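Local atomic coordinates of CELL WALL surface anchor family protein (Streptococcus pneumoniae, PDB entry 2WW8), a protein that probably serves as the pilus adhesin of this bacterium, recognising and attaching to host cells. Residues A[182-186]-A[187-191]. Sequence-based numbering, arbitrary orientation.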
# COMPACT_ATOMS: atom_id res chain seq x y z
N ARG A 182 -0.13 8.63 3.00
CA ARG A 182 -0.53 9.69 3.91
C ARG A 182 -2.02 10.04 3.72
O ARG A 182 -2.47 10.34 2.60
CB ARG A 182 0.35 10.93 3.62
CG ARG A 182 0.22 12.06 4.65
CD ARG A 182 0.92 13.32 4.11
NE ARG A 182 1.08 14.27 5.23
CZ ARG A 182 1.38 15.56 5.09
NH1 ARG A 182 1.48 16.07 3.87
NH2 ARG A 182 1.51 16.36 6.14
N VAL A 183 -2.76 10.09 4.82
CA VAL A 183 -4.12 10.62 4.81
C VAL A 183 -4.08 12.16 4.74
O VAL A 183 -3.40 12.80 5.55
CB VAL A 183 -4.91 10.16 6.05
CG1 VAL A 183 -6.35 10.62 5.97
CG2 VAL A 183 -4.83 8.59 6.17
N ILE A 184 -4.85 12.73 3.81
CA ILE A 184 -5.03 14.16 3.74
C ILE A 184 -6.50 14.52 3.65
O ILE A 184 -7.35 13.65 3.40
CB ILE A 184 -4.27 14.76 2.52
CG1 ILE A 184 -4.71 14.07 1.21
CG2 ILE A 184 -2.84 14.72 2.79
CD1 ILE A 184 -4.16 14.71 -0.08
N PRO A 185 -6.83 15.81 3.87
CA PRO A 185 -8.27 16.15 3.88
C PRO A 185 -8.89 15.82 2.53
O PRO A 185 -10.04 15.48 2.49
CB PRO A 185 -8.25 17.68 4.08
CG PRO A 185 -7.07 17.91 4.96
CD PRO A 185 -6.00 16.95 4.30
N GLU A 186 -8.13 15.87 1.43
CA GLU A 186 -8.66 15.60 0.10
C GLU A 186 -8.68 14.12 -0.30
O GLU A 186 -9.16 13.75 -1.38
CB GLU A 186 -7.88 16.42 -0.93
CG GLU A 186 -8.06 17.89 -0.78
CD GLU A 186 -7.15 18.51 0.30
OE1 GLU A 186 -6.21 17.86 0.78
OE2 GLU A 186 -7.39 19.68 0.65
N GLY A 187 -8.14 13.24 0.56
CA GLY A 187 -8.10 11.81 0.22
C GLY A 187 -6.85 11.18 0.75
O GLY A 187 -6.62 11.20 1.95
N THR A 188 -6.02 10.61 -0.12
CA THR A 188 -4.74 10.08 0.35
C THR A 188 -3.69 10.35 -0.74
O THR A 188 -4.03 10.60 -1.91
CB THR A 188 -4.84 8.55 0.53
OG1 THR A 188 -4.90 7.97 -0.77
CG2 THR A 188 -6.08 8.12 1.37
N LEU A 189 -2.41 10.34 -0.37
CA LEU A 189 -1.36 10.39 -1.36
C LEU A 189 -0.28 9.43 -0.87
O LEU A 189 -0.29 9.03 0.31
CB LEU A 189 -0.85 11.83 -1.65
CG LEU A 189 -0.37 12.67 -0.46
CD1 LEU A 189 0.99 12.13 0.02
CD2 LEU A 189 -0.21 14.17 -0.78
N SER A 190 0.62 9.05 -1.80
CA SER A 190 1.66 8.08 -1.44
C SER A 190 2.85 8.21 -2.34
O SER A 190 2.71 8.56 -3.50
CB SER A 190 1.14 6.63 -1.40
OG SER A 190 1.02 6.09 -2.71
N LYS A 191 4.03 7.92 -1.81
CA LYS A 191 5.27 7.91 -2.56
C LYS A 191 6.20 6.86 -1.96
O LYS A 191 6.38 6.78 -0.73
CB LYS A 191 5.96 9.26 -2.49
CG LYS A 191 7.19 9.26 -3.44
CD LYS A 191 7.66 10.68 -3.73
CE LYS A 191 8.97 10.57 -4.48
NZ LYS A 191 9.60 11.90 -4.47
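Ile184 and Gly187 hydrogen-bond to each other twice, and both donors approach over a carbonyl face: Gly187 N lies 62° out of the carbonyl plane of Ile184, Ile184 N 42° out of that of Gly187. At the next hydrogen-bonded pair, beyond Val183 and Thr188, Leu189 N bonds to Arg182 O in the carbonyl plane. This is the end of a beta hairpin with a two-residue loop, strand 171-184 folding back into strand 187-196 through a type I turn with Pro185 and Glu186 at its corners. Gly187 ends the turn at a positive phi, and the hydrogen bond from Gly187 N to Ile184 O (3.0 Å) closes it; farther along, Arg182 N donates to Leu189 O at 2.7 Å.

Arg182, Ile184 and Leu189 share one face. Leu189 turns CG between its own N and carbonyl carbon (chi1 54°), and its two methyls divide the work: CD1 lies against Arg182 CB at 3.8 Å, while CD2 meets Ile184 CD1 at 4.0 Å, the two side chains crossing at about a right angle. Leu700 and Arg711 touch both Ile184 and Leu189. The extended Arg182 chain carries its guanidinium beyond this packing to a salt bridge with Asp153 and a cation-pi contact with Tyr151.

Farther along the second strand, Lys191 NZ is covalently joined to Asn695 CG, an intramolecular isopeptide cross-link. On the face shared by Val183 and Thr188, Thr188 OG1 is hydrogen-bonded to Ser211 OG, and Thr188 CA makes a bent C-H...O contact with Arg182 O, 3.2 Å away.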